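Local coordinates for protein-glutamine gamma-glutamyltransferase 2 (Pagrus major, PDB 1G0D), which probably cross-links proteins by calcium-dependent acyl transfer from peptide-bound glutamine to lysine or other primary amines, at residues 305-309 and 456-460; 410-416 and 573-577; 607-613 and 639-645; 625-631 and 649-655; 656-662 and 675-681. All blocks are in the same frame, centred on the assembly; numbering follows the deposited sequence.

Contact 1 of 5, residues 305-309 and 456-460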
# COMPACT_ATOMS: atom_id res chain seq x y z
N ASN A 305 -17.47 15.09 1.48
CA ASN A 305 -17.99 16.42 1.17
C ASN A 305 -17.01 17.32 0.45
O ASN A 305 -15.93 17.59 0.94
CB ASN A 305 -18.45 17.09 2.43
CG ASN A 305 -19.73 16.54 2.89
OD1 ASN A 305 -20.78 16.93 2.39
ND2 ASN A 305 -19.67 15.59 3.82
N LEU A 306 -17.43 17.83 -0.69
CA LEU A 306 -16.54 18.66 -1.50
C LEU A 306 -16.42 20.10 -1.01
O LEU A 306 -15.62 20.88 -1.54
CB LEU A 306 -17.01 18.62 -2.96
CG LEU A 306 -16.55 17.53 -3.94
CD1 LEU A 306 -15.85 16.40 -3.25
CD2 LEU A 306 -17.74 17.00 -4.70
N SER A 307 -17.19 20.42 0.02
CA SER A 307 -17.20 21.76 0.61
C SER A 307 -17.26 21.78 2.11
O SER A 307 -18.25 21.37 2.73
CB SER A 307 -18.38 22.56 0.11
OG SER A 307 -17.94 23.40 -0.93
N VAL A 308 -16.18 22.25 2.70
CA VAL A 308 -16.12 22.33 4.13
C VAL A 308 -15.63 23.72 4.55
O VAL A 308 -14.66 24.26 4.00
CB VAL A 308 -15.17 21.21 4.69
CG1 VAL A 308 -14.84 21.45 6.17
CG2 VAL A 308 -15.84 19.84 4.47
N ASP A 309 -16.35 24.33 5.47
CA ASP A 309 -15.92 25.60 5.99
C ASP A 309 -15.41 25.20 7.38
O ASP A 309 -16.09 24.54 8.15
CB ASP A 309 -17.10 26.56 5.99
CG ASP A 309 -17.50 26.95 4.56
OD1 ASP A 309 -16.71 27.64 3.88
OD2 ASP A 309 -18.59 26.57 4.09
N ALA A 456 -18.92 17.85 -11.24
CA ALA A 456 -18.95 17.02 -10.05
C ALA A 456 -19.45 17.66 -8.77
O ALA A 456 -19.69 16.96 -7.76
CB ALA A 456 -17.58 16.44 -9.84
N GLY A 457 -19.59 18.98 -8.79
CA GLY A 457 -20.05 19.68 -7.61
C GLY A 457 -18.96 20.22 -6.69
O GLY A 457 -19.21 20.45 -5.51
N ARG A 458 -17.74 20.41 -7.21
CA ARG A 458 -16.65 20.95 -6.40
C ARG A 458 -16.84 22.44 -6.52
O ARG A 458 -16.86 22.94 -7.65
CB ARG A 458 -15.30 20.59 -7.01
CG ARG A 458 -14.28 20.11 -6.03
CD ARG A 458 -14.21 20.99 -4.83
NE ARG A 458 -13.87 22.36 -5.16
CZ ARG A 458 -12.64 22.85 -5.16
NH1 ARG A 458 -12.44 24.11 -5.47
NH2 ARG A 458 -11.60 22.09 -4.84
N ARG A 459 -16.99 23.16 -5.40
CA ARG A 459 -17.19 24.62 -5.51
C ARG A 459 -16.00 25.19 -6.24
O ARG A 459 -14.87 24.74 -6.05
CB ARG A 459 -17.40 25.30 -4.14
CG ARG A 459 -16.37 25.00 -3.05
CD ARG A 459 -16.64 25.82 -1.80
NE ARG A 459 -15.82 25.41 -0.66
CZ ARG A 459 -16.14 25.62 0.61
NH1 ARG A 459 -17.27 26.25 0.92
NH2 ARG A 459 -15.33 25.22 1.59
N VAL A 460 -16.24 26.15 -7.11
CA VAL A 460 -15.16 26.69 -7.89
C VAL A 460 -15.07 28.19 -7.94
O VAL A 460 -15.58 28.84 -8.84
CB VAL A 460 -15.17 26.11 -9.33
CG1 VAL A 460 -16.40 26.58 -10.10
CG2 VAL A 460 -13.88 26.50 -10.04

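Contact 2 of 5, residues 410-416 and 573-577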
# COMPACT_ATOMS: atom_id res chain seq x y z
N ARG A 410 -14.77 35.74 9.38
CA ARG A 410 -13.75 36.28 8.50
C ARG A 410 -13.04 35.16 7.75
O ARG A 410 -12.44 34.25 8.33
CB ARG A 410 -12.76 37.12 9.32
CG ARG A 410 -13.46 38.11 10.25
CD ARG A 410 -12.52 38.71 11.27
NE ARG A 410 -11.53 39.54 10.60
CZ ARG A 410 -10.22 39.43 10.76
NH1 ARG A 410 -9.40 40.24 10.10
NH2 ARG A 410 -9.73 38.52 11.60
N LYS A 411 -13.13 35.23 6.43
CA LYS A 411 -12.54 34.23 5.56
C LYS A 411 -11.02 34.36 5.53
O LYS A 411 -10.47 35.43 5.23
CB LYS A 411 -13.09 34.42 4.16
CG LYS A 411 -13.01 33.22 3.31
CD LYS A 411 -13.38 33.62 1.92
CE LYS A 411 -13.93 32.44 1.14
NZ LYS A 411 -14.95 32.79 0.07
N ILE A 412 -10.34 33.28 5.86
CA ILE A 412 -8.88 33.30 5.85
C ILE A 412 -8.40 32.99 4.45
O ILE A 412 -8.86 32.03 3.84
CB ILE A 412 -8.30 32.24 6.77
CG1 ILE A 412 -8.62 32.58 8.22
CG2 ILE A 412 -6.81 32.12 6.51
CD1 ILE A 412 -7.96 31.70 9.26
N THR A 413 -7.49 33.82 3.94
CA THR A 413 -6.93 33.60 2.61
C THR A 413 -5.74 32.71 2.84
O THR A 413 -4.90 33.00 3.70
CB THR A 413 -6.45 34.90 1.92
OG1 THR A 413 -7.46 35.92 1.98
CG2 THR A 413 -6.15 34.62 0.48
N GLU A 414 -5.65 31.63 2.09
CA GLU A 414 -4.55 30.74 2.34
C GLU A 414 -3.60 30.43 1.19
O GLU A 414 -4.04 30.06 0.10
CB GLU A 414 -5.08 29.42 2.90
CG GLU A 414 -4.25 28.89 4.04
CD GLU A 414 -4.09 27.40 3.99
OE1 GLU A 414 -2.95 26.92 4.19
OE2 GLU A 414 -5.11 26.72 3.73
N ASP A 415 -2.31 30.63 1.41
CA ASP A 415 -1.33 30.24 0.41
C ASP A 415 -0.55 29.06 0.98
O ASP A 415 0.27 29.22 1.90
CB ASP A 415 -0.36 31.36 0.02
CG ASP A 415 0.40 31.04 -1.30
OD1 ASP A 415 0.84 29.87 -1.48
OD2 ASP A 415 0.55 31.95 -2.16
N HIS A 416 -0.84 27.88 0.42
CA HIS A 416 -0.28 26.57 0.79
C HIS A 416 -1.36 25.68 0.18
O HIS A 416 -1.11 24.63 -0.39
CB HIS A 416 -0.25 26.39 2.32
CG HIS A 416 0.00 24.98 2.76
ND1 HIS A 416 -0.90 24.25 3.52
CD2 HIS A 416 1.06 24.16 2.56
CE1 HIS A 416 -0.40 23.05 3.77
NE2 HIS A 416 0.79 22.97 3.19
N PRO A 573 -7.59 38.26 6.63
CA PRO A 573 -6.42 37.60 7.22
C PRO A 573 -5.74 36.57 6.28
O PRO A 573 -6.40 35.95 5.46
CB PRO A 573 -6.98 36.96 8.49
CG PRO A 573 -8.45 36.82 8.26
CD PRO A 573 -8.85 37.90 7.29
N ILE A 574 -4.42 36.41 6.43
CA ILE A 574 -3.62 35.49 5.61
C ILE A 574 -3.03 34.38 6.45
O ILE A 574 -2.44 34.65 7.49
CB ILE A 574 -2.41 36.19 4.94
CG1 ILE A 574 -2.86 37.19 3.89
CG2 ILE A 574 -1.55 35.17 4.24
CD1 ILE A 574 -1.69 37.76 3.11
N MET A 575 -3.14 33.14 5.98
CA MET A 575 -2.60 32.01 6.72
C MET A 575 -1.66 31.15 5.87
O MET A 575 -1.69 31.19 4.64
CB MET A 575 -3.74 31.12 7.25
CG MET A 575 -3.45 30.41 8.58
SD MET A 575 -4.41 28.87 8.82
CE MET A 575 -5.45 28.90 7.29
N THR A 576 -0.81 30.39 6.55
CA THR A 576 0.14 29.50 5.90
C THR A 576 0.54 28.47 6.92
O THR A 576 0.92 28.79 8.03
CB THR A 576 1.39 30.23 5.43
OG1 THR A 576 1.05 31.11 4.35
CG2 THR A 576 2.38 29.24 4.91
N VAL A 577 0.44 27.20 6.56
CA VAL A 577 0.82 26.18 7.50
C VAL A 577 1.98 25.37 6.97
O VAL A 577 2.17 25.27 5.78
CB VAL A 577 -0.37 25.26 7.78
CG1 VAL A 577 0.05 24.14 8.73
CG2 VAL A 577 -1.46 26.08 8.40

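Contact 3 of 5, residues 607-613 and 639-645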
# COMPACT_ATOMS: atom_id res chain seq x y z
N PHE A 607 24.64 2.88 13.92
CA PHE A 607 24.25 4.29 13.94
C PHE A 607 24.74 4.97 15.21
O PHE A 607 25.33 4.34 16.07
CB PHE A 607 22.71 4.47 13.74
CG PHE A 607 21.88 4.45 15.01
CD1 PHE A 607 21.41 5.64 15.56
CD2 PHE A 607 21.50 3.25 15.61
CE1 PHE A 607 20.57 5.64 16.68
CE2 PHE A 607 20.67 3.23 16.73
CZ PHE A 607 20.20 4.44 17.26
N THR A 608 24.55 6.28 15.29
CA THR A 608 24.97 7.04 16.46
C THR A 608 23.79 7.72 17.12
O THR A 608 23.08 8.47 16.48
CB THR A 608 26.00 8.13 16.08
OG1 THR A 608 27.25 7.53 15.73
CG2 THR A 608 26.23 9.06 17.24
N ASN A 609 23.59 7.46 18.40
CA ASN A 609 22.53 8.10 19.15
C ASN A 609 22.59 9.63 19.02
O ASN A 609 23.54 10.26 19.46
CB ASN A 609 22.69 7.71 20.61
CG ASN A 609 21.59 8.22 21.48
OD1 ASN A 609 20.67 8.89 21.00
ND2 ASN A 609 21.66 7.92 22.77
N PRO A 610 21.59 10.25 18.37
CA PRO A 610 21.59 11.71 18.21
C PRO A 610 20.94 12.37 19.44
O PRO A 610 20.86 13.60 19.58
CB PRO A 610 20.74 11.93 16.96
CG PRO A 610 19.71 10.89 17.10
CD PRO A 610 20.40 9.66 17.73
N LEU A 611 20.45 11.52 20.34
CA LEU A 611 19.80 11.94 21.55
C LEU A 611 20.78 12.03 22.73
O LEU A 611 21.59 11.14 22.96
CB LEU A 611 18.68 10.96 21.89
CG LEU A 611 17.26 11.37 21.57
CD1 LEU A 611 17.16 11.92 20.20
CD2 LEU A 611 16.37 10.17 21.79
N PRO A 612 20.70 13.12 23.49
CA PRO A 612 21.59 13.28 24.64
C PRO A 612 20.96 12.49 25.80
O PRO A 612 21.05 12.88 26.96
CB PRO A 612 21.59 14.78 24.88
CG PRO A 612 20.21 15.22 24.41
CD PRO A 612 19.79 14.27 23.32
N VAL A 613 20.32 11.38 25.46
CA VAL A 613 19.66 10.53 26.43
C VAL A 613 20.02 9.12 26.07
O VAL A 613 20.29 8.83 24.93
CB VAL A 613 18.12 10.60 26.30
CG1 VAL A 613 17.47 10.35 27.63
CG2 VAL A 613 17.69 11.94 25.74
N VAL A 639 22.07 2.32 24.82
CA VAL A 639 22.98 3.11 24.04
C VAL A 639 23.17 4.44 24.73
O VAL A 639 22.20 5.14 25.01
CB VAL A 639 22.44 3.25 22.56
CG1 VAL A 639 23.37 4.13 21.71
CG2 VAL A 639 22.31 1.86 21.94
N ALA A 640 24.41 4.76 25.04
CA ALA A 640 24.67 6.03 25.71
C ALA A 640 24.33 7.23 24.85
O ALA A 640 24.31 7.15 23.62
CB ALA A 640 26.13 6.11 26.14
N PRO A 641 24.05 8.37 25.51
CA PRO A 641 23.72 9.59 24.77
C PRO A 641 24.82 9.83 23.74
O PRO A 641 25.99 9.76 24.07
CB PRO A 641 23.70 10.66 25.85
CG PRO A 641 23.45 9.93 27.12
CD PRO A 641 24.05 8.57 26.97
N SER A 642 24.44 10.10 22.50
CA SER A 642 25.43 10.35 21.45
C SER A 642 26.41 9.18 21.21
O SER A 642 27.48 9.37 20.63
CB SER A 642 26.22 11.63 21.76
OG SER A 642 25.37 12.63 22.27
N GLY A 643 26.04 7.98 21.65
CA GLY A 643 26.92 6.85 21.44
C GLY A 643 26.60 6.02 20.21
O GLY A 643 25.44 5.91 19.82
N LYS A 644 27.62 5.43 19.59
CA LYS A 644 27.40 4.61 18.40
C LYS A 644 26.97 3.18 18.73
O LYS A 644 27.56 2.54 19.60
CB LYS A 644 28.66 4.54 17.52
CG LYS A 644 28.52 3.65 16.28
CD LYS A 644 29.80 3.55 15.46
CE LYS A 644 30.10 4.88 14.73
NZ LYS A 644 31.45 4.95 14.06
N VAL A 645 25.94 2.71 18.03
CA VAL A 645 25.38 1.36 18.18
C VAL A 645 25.83 0.53 17.02
O VAL A 645 25.94 1.04 15.90
CB VAL A 645 23.86 1.38 18.13
CG1 VAL A 645 23.31 0.25 18.93
CG2 VAL A 645 23.36 2.68 18.65

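Contact 4 of 5, residues 625-631 and 649-655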
# COMPACT_ATOMS: atom_id res chain seq x y z
N ALA A 625 13.01 -9.86 0.99
CA ALA A 625 12.40 -10.86 0.11
C ALA A 625 13.59 -11.58 -0.48
O ALA A 625 14.50 -10.92 -0.98
CB ALA A 625 11.62 -10.18 -1.02
N GLY A 626 13.62 -12.90 -0.38
CA GLY A 626 14.74 -13.63 -0.94
C GLY A 626 16.04 -13.63 -0.16
O GLY A 626 16.95 -14.39 -0.52
N LEU A 627 16.16 -12.79 0.87
CA LEU A 627 17.36 -12.73 1.73
C LEU A 627 17.04 -13.40 3.10
O LEU A 627 17.65 -14.41 3.44
CB LEU A 627 17.81 -11.28 1.96
CG LEU A 627 18.39 -10.50 0.77
CD1 LEU A 627 19.08 -9.20 1.25
CD2 LEU A 627 19.38 -11.40 0.04
N LEU A 628 16.12 -12.83 3.88
CA LEU A 628 15.69 -13.43 5.14
C LEU A 628 14.35 -12.95 5.64
O LEU A 628 13.87 -11.87 5.30
CB LEU A 628 16.67 -13.23 6.28
CG LEU A 628 17.49 -12.00 6.68
CD1 LEU A 628 16.67 -10.86 7.01
CD2 LEU A 628 18.28 -12.34 7.92
N SER A 629 13.72 -13.78 6.44
CA SER A 629 12.45 -13.40 7.06
C SER A 629 12.74 -12.52 8.30
O SER A 629 13.77 -12.70 8.97
CB SER A 629 11.72 -14.65 7.44
OG SER A 629 12.37 -15.73 6.79
N ALA A 630 11.87 -11.57 8.61
CA ALA A 630 12.11 -10.67 9.75
C ALA A 630 12.86 -11.37 10.87
O ALA A 630 12.46 -12.43 11.35
CB ALA A 630 10.84 -10.14 10.26
N THR A 631 13.96 -10.75 11.29
CA THR A 631 14.80 -11.31 12.33
C THR A 631 15.25 -10.22 13.27
O THR A 631 15.64 -9.16 12.82
CB THR A 631 16.01 -11.94 11.71
OG1 THR A 631 15.59 -13.01 10.85
CG2 THR A 631 16.92 -12.47 12.77
N LEU A 649 24.30 -9.64 11.95
CA LEU A 649 23.54 -10.89 11.92
C LEU A 649 24.14 -11.76 10.80
O LEU A 649 24.66 -11.23 9.83
CB LEU A 649 22.09 -10.56 11.54
CG LEU A 649 20.83 -11.26 12.07
CD1 LEU A 649 19.65 -10.94 11.13
CD2 LEU A 649 21.01 -12.77 12.18
N SER A 650 24.08 -13.07 10.94
CA SER A 650 24.59 -13.92 9.87
C SER A 650 23.41 -14.64 9.30
O SER A 650 22.48 -14.95 10.04
CB SER A 650 25.54 -14.96 10.40
OG SER A 650 26.81 -14.78 9.82
N PHE A 651 23.41 -14.87 7.99
CA PHE A 651 22.31 -15.58 7.35
C PHE A 651 22.71 -15.99 5.93
O PHE A 651 23.72 -15.51 5.40
CB PHE A 651 21.04 -14.73 7.36
CG PHE A 651 21.09 -13.54 6.46
CD1 PHE A 651 21.72 -12.37 6.86
CD2 PHE A 651 20.53 -13.59 5.18
CE1 PHE A 651 21.81 -11.29 6.00
CE2 PHE A 651 20.62 -12.51 4.33
CZ PHE A 651 21.26 -11.36 4.74
N SER A 652 21.94 -16.90 5.33
CA SER A 652 22.23 -17.40 3.99
C SER A 652 21.10 -17.05 3.02
O SER A 652 20.00 -17.61 3.11
CB SER A 652 22.41 -18.91 4.06
OG SER A 652 23.67 -19.26 4.63
N PRO A 653 21.36 -16.15 2.04
CA PRO A 653 20.27 -15.82 1.12
C PRO A 653 19.46 -17.05 0.67
O PRO A 653 19.94 -18.18 0.70
CB PRO A 653 20.98 -15.08 -0.00
CG PRO A 653 22.14 -14.44 0.68
CD PRO A 653 22.60 -15.44 1.69
N MET A 654 18.20 -16.84 0.30
CA MET A 654 17.37 -17.94 -0.10
C MET A 654 17.21 -18.02 -1.60
O MET A 654 17.13 -19.10 -2.17
CB MET A 654 16.02 -17.79 0.56
CG MET A 654 16.07 -18.06 2.02
SD MET A 654 14.53 -17.69 2.85
CE MET A 654 14.39 -15.84 2.63
N ARG A 655 17.12 -16.88 -2.25
CA ARG A 655 16.98 -16.86 -3.70
C ARG A 655 18.03 -15.92 -4.30
O ARG A 655 18.61 -15.03 -3.64
CB ARG A 655 15.57 -16.39 -4.11
CG ARG A 655 14.41 -17.38 -3.86
CD ARG A 655 13.07 -16.78 -4.31
NE ARG A 655 12.49 -15.89 -3.30
CZ ARG A 655 11.75 -14.82 -3.57
NH1 ARG A 655 11.49 -14.49 -4.82
NH2 ARG A 655 11.24 -14.08 -2.59

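Contact 5 of 5, residues 656-662 and 675-681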
# COMPACT_ATOMS: atom_id res chain seq x y z
N THR A 656 18.30 -16.12 -5.57
CA THR A 656 19.30 -15.33 -6.23
C THR A 656 18.64 -14.07 -6.77
O THR A 656 17.42 -13.98 -6.78
CB THR A 656 19.96 -16.18 -7.32
OG1 THR A 656 20.78 -15.33 -8.12
CG2 THR A 656 18.91 -16.90 -8.18
N GLY A 657 19.44 -13.09 -7.17
CA GLY A 657 18.87 -11.86 -7.71
C GLY A 657 19.32 -10.57 -7.05
O GLY A 657 20.15 -10.60 -6.12
N VAL A 658 18.84 -9.44 -7.56
CA VAL A 658 19.16 -8.16 -6.97
C VAL A 658 18.13 -7.98 -5.83
O VAL A 658 16.94 -7.78 -6.07
CB VAL A 658 19.02 -7.02 -7.98
CG1 VAL A 658 19.33 -5.70 -7.31
CG2 VAL A 658 19.93 -7.26 -9.16
N ARG A 659 18.59 -8.07 -4.59
CA ARG A 659 17.67 -8.00 -3.48
C ARG A 659 17.97 -6.84 -2.58
O ARG A 659 19.04 -6.25 -2.65
CB ARG A 659 17.73 -9.32 -2.73
CG ARG A 659 17.93 -10.52 -3.65
CD ARG A 659 17.26 -11.76 -3.11
NE ARG A 659 16.57 -12.51 -4.14
CZ ARG A 659 15.33 -12.27 -4.56
NH1 ARG A 659 14.78 -13.01 -5.51
NH2 ARG A 659 14.63 -11.28 -4.05
N LYS A 660 16.99 -6.49 -1.76
CA LYS A 660 17.11 -5.36 -0.84
C LYS A 660 16.94 -5.82 0.63
O LYS A 660 16.01 -6.60 0.97
CB LYS A 660 16.05 -4.31 -1.23
CG LYS A 660 16.16 -3.84 -2.68
CD LYS A 660 16.67 -2.41 -2.74
CE LYS A 660 17.37 -2.07 -4.06
NZ LYS A 660 16.54 -2.59 -5.18
N LEU A 661 17.87 -5.38 1.49
CA LEU A 661 17.84 -5.76 2.91
C LEU A 661 17.32 -4.57 3.63
O LEU A 661 17.85 -3.45 3.48
CB LEU A 661 19.23 -6.14 3.41
CG LEU A 661 19.29 -6.61 4.86
CD1 LEU A 661 18.46 -7.86 5.08
CD2 LEU A 661 20.75 -6.83 5.23
N LEU A 662 16.25 -4.82 4.39
CA LEU A 662 15.55 -3.77 5.15
C LEU A 662 15.76 -3.90 6.66
O LEU A 662 15.80 -5.00 7.23
CB LEU A 662 14.04 -3.81 4.84
CG LEU A 662 13.51 -3.32 3.50
CD1 LEU A 662 14.17 -4.04 2.33
CD2 LEU A 662 12.06 -3.62 3.46
N GLY A 675 16.76 1.78 7.56
CA GLY A 675 17.89 1.58 6.67
C GLY A 675 17.57 0.48 5.65
O GLY A 675 16.73 -0.39 5.96
N VAL A 676 18.19 0.57 4.46
CA VAL A 676 18.06 -0.39 3.33
C VAL A 676 19.38 -0.44 2.59
O VAL A 676 20.08 0.57 2.45
CB VAL A 676 17.11 0.01 2.15
CG1 VAL A 676 16.17 -1.12 1.86
CG2 VAL A 676 16.40 1.29 2.41
N THR A 677 19.68 -1.60 2.05
CA THR A 677 20.89 -1.73 1.30
C THR A 677 20.50 -2.68 0.20
O THR A 677 19.55 -3.44 0.38
CB THR A 677 22.00 -2.35 2.16
OG1 THR A 677 23.26 -2.20 1.50
CG2 THR A 677 21.72 -3.85 2.41
N THR A 678 21.22 -2.59 -0.92
CA THR A 678 21.03 -3.46 -2.09
C THR A 678 22.15 -4.50 -2.05
O THR A 678 23.34 -4.18 -1.93
CB THR A 678 21.19 -2.70 -3.44
OG1 THR A 678 20.24 -1.64 -3.53
CG2 THR A 678 20.91 -3.62 -4.57
N VAL A 679 21.76 -5.75 -2.15
CA VAL A 679 22.71 -6.85 -2.16
C VAL A 679 22.41 -7.76 -3.37
O VAL A 679 21.31 -8.34 -3.45
CB VAL A 679 22.60 -7.69 -0.83
CG1 VAL A 679 23.66 -8.78 -0.83
CG2 VAL A 679 22.81 -6.79 0.38
N VAL A 680 23.35 -7.88 -4.32
CA VAL A 680 23.17 -8.76 -5.48
C VAL A 680 23.53 -10.23 -5.12
O VAL A 680 24.70 -10.55 -4.87
CB VAL A 680 24.01 -8.28 -6.67
CG1 VAL A 680 23.66 -9.06 -7.91
CG2 VAL A 680 23.74 -6.82 -6.93
N VAL A 681 22.52 -11.10 -5.07
CA VAL A 681 22.75 -12.50 -4.73
C VAL A 681 23.08 -13.33 -5.98
O VAL A 681 22.31 -13.40 -6.95
CB VAL A 681 21.54 -13.10 -3.97
CG1 VAL A 681 21.75 -14.56 -3.68
CG2 VAL A 681 21.32 -12.35 -2.67

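Contact 1 of 5, residues 305-309 and 456-460
R459 reaches D309 because its CG is tucked between the backbone N and the carbonyl carbon (chi1 51°) and the chain then runs extended from CG to NE. D309 swings its carboxylate beside its own backbone N (chi1 -69°) to meet it. The contact ties strand 307-312, an outermost strand of the mixed sheet that runs from the catalytic core into the first beta barrel, to the loop after helix 447-456. NH1 of R459 is shared between both carboxylate oxygens of D309, weakly to each, in a salt bridge with OD1 at 3.3 Å and OD2 at 3.4 Å. The carboxylate and guanidinium planes are 59° apart, so they do not meet flat. NH2 of R459 makes a further weak, strongly bent bond to the backbone O of V308. V308 O and D309 OD1 lie at the guanidinium edge, and S307 CB covers one face. R459 has its stronger partner outside: NE forms a salt bridge with D397, a calcium ligand by similarity, consistent with a second-shell role there. D309 OD1 also accepts from W401. At the other end, L306 packs on the loop, its CG 4.0 Å from CG of R458. G457, just after the helix, leaves the helical path with positive phi. R458 bends back at chi2 and chi3 and grips R459 O side-on, NE at 2.7 Å and NH1 at 2.6 Å, with that oxygen in the R458 guanidinium plane.

Contact 2 of 5, residues 410-416 and 573-577
The backbone N of T413 gives a nearly straight bond to the carbonyl O of P573, 2.8 Å long. M575 N then returns a bond to O of T413 at 2.9 Å, and I574 CA adds a CA-H...O contact to the same oxygen. D415 N reaches M575 O more weakly. This is a parallel pairing, T413 with I574 and E414 with M575. It joins strand 409-414 to strand 573-581, which runs on into the residues thought to bind GTP. In transglutaminases this is where the catalytic core meets the first beta barrel. On the face of E414 and M575, the methionine folds back at chi3 (-3°), which brings CE to 3.5 Å from CG of E414. CG2 of I412 presses on CB of M575 at 3.3 Å. R410 bends at chi3 (67°) and lays its guanidinium across the P573 ring, with P573 CG 3.7 Å above the guanidinium plane and toward its rim. Its NH1 also forms a salt bridge with D566. With an alanine here, D566 would probably be left without its charged mate and the P573 ring without its cover. At the far end V577 O lies 3.5 Å above the ring plane of H416, over its centre. H416 is poorly ordered. Its NE2 is bonded to W167, while ND1 gives a weak bond to E414 OE1 at the ring edge.

Contact 3 of 5, residues 607-613 and 639-645
V639 starts the second segment by setting CG1 against CB of N609 at 3.8 Å. The next residue, A640, offers its carbonyl O to N609 ND2 at 2.9 Å, from above the carbonyl plane. G643 N reaches the same oxygen from the opposite face and closes the type II turn 640-643. P641 lays its CB against the peptide between P612 and V613. S642 N bonds to L611 O at 3.1 Å. G643 O accepts from the backbone N of N609. K644 and V645 then enter the strand and pair antiparallel with T608 and F607. V645 N gives a bond to F607 O, and V645 O accepts from F607 N. Beside them V645 CG2 meets CE2 of the F607 ring obliquely at 3.4 Å, both side chains pointing the same way. This is the end of two neighbouring strands in the C-terminal Ig-like domain. N609 stands at its centre, CG anti to the backbone N (chi1 -176°). ND2 also bonds to V613 O, nearly in the amide plane, and OD1 takes the backbone N of L611 in an Asx turn. The buried amide is thus satisfied by backbone groups of both loops, which probably helps to fix how one loop lies on the other.

Contact 4 of 5, residues 625-631 and 649-655
L628 sets its CD2 over one face of the F651 ring, toward the rim, a CH-pi contact 3.7 Å from the ring centroid. The two side chains cross at about a right angle. Both have CG between the backbone N and the carbonyl carbon (chi1 41° for L628 and 70° for F651), which turns them into each other. L627 CB lies 3.9 Å from CE2 of the same ring, and L627 CD2 rests on P653. Without the ring, with an alanine here, L628 CD2 is likely to lose its support and be free to turn. G626 is also held closely: its O accepts from M654 N at 2.9 Å and from R655 N at 3.0 Å, the latter in the carbonyl plane on a lone pair. M654, partly exposed, bends CE over the L627 peptide. The T631 end is looser: the CA atoms of T631 and L649 are 8.8 Å apart and side-chain methyls meet, with exposed S629 nearby. R655 passes G626 and forms salt bridges with E181, E158 and E26. L627 and L628 form a classic beta bulge against strand 619-624. In this Ig-like domain the packing joins two sheets: F651 lies on strand 601-608, and L628 on strands 619-624 and 659-666.

Contact 5 of 5, residues 656-662 and 675-681
L662 and V676 lie side by side and point the same way, with CD1 of the leucine 3.6 Å from CG1 of the valine. K660 and T678 run alongside each other in the same manner on that face, the lysine CD 3.7 Å from the threonine OG1. V658 completes the row. It crosses T678 obliquely, its CG1 on the threonine CG2, and it also touches V680. The other face is more buried. There L661 packs its CB against CG2 of T677 at 3.5 Å. The T677 methyl is brought in by a first torsion that puts OG1 anti to the backbone N (chi1 -167°) and CG2 between N and the carbonyl carbon. R659 crosses V681 obliquely, and its CG lies 4.0 Å from CG2 of the valine. The two segments are the arms of a beta hairpin, strands 659-666 and 673-682, in the C-terminal Ig-like domain. Segments 659-662 and 675-681 run 152° apart, close to antiparallel. R659 with V679 and L661 with T677 are antiparallel hydrogen-bonded pairs, each with two backbone bonds. G657 and V681 make a third, in which V681 N reaches G657 O at 2.6 Å. V681 O is gripped twice, by G657 N and by T656 OG1 at 2.7 Å, the hydroxyl coming from above the carbonyl plane. The backbone angles of G657 call for glycine. R659 bends at chi2 and chi3, and its NE and NH1 curl back to T656 O in two weak bonds, both 3.1 Å. It also bonds weakly to R655 O and A625 O.

In the fold
Contacts 1 and 2 lie on one mixed sheet, centres 18 Å apart, though they do not touch. Contact 1 alone is a surface contact with no buried residue. It mixes weak charged bonds of R459 with packing of L306, near a probable calcium site. Contacts 2 to 5 are all partly buried. Contact 2 rests on parallel strand pairing. Contacts 3, 4 and 5 belong to the C-terminal Ig-like domain. Contacts 3 and 4 use the two ends of strand 644-651, one through backbone and amide bonds, the other mainly through apolar packing. Contact 5, a regular hairpin, touches contact 4 directly: L627 meets V681 and R659 passes G626. The centres of contacts 1 and 5 are about 46 Å apart.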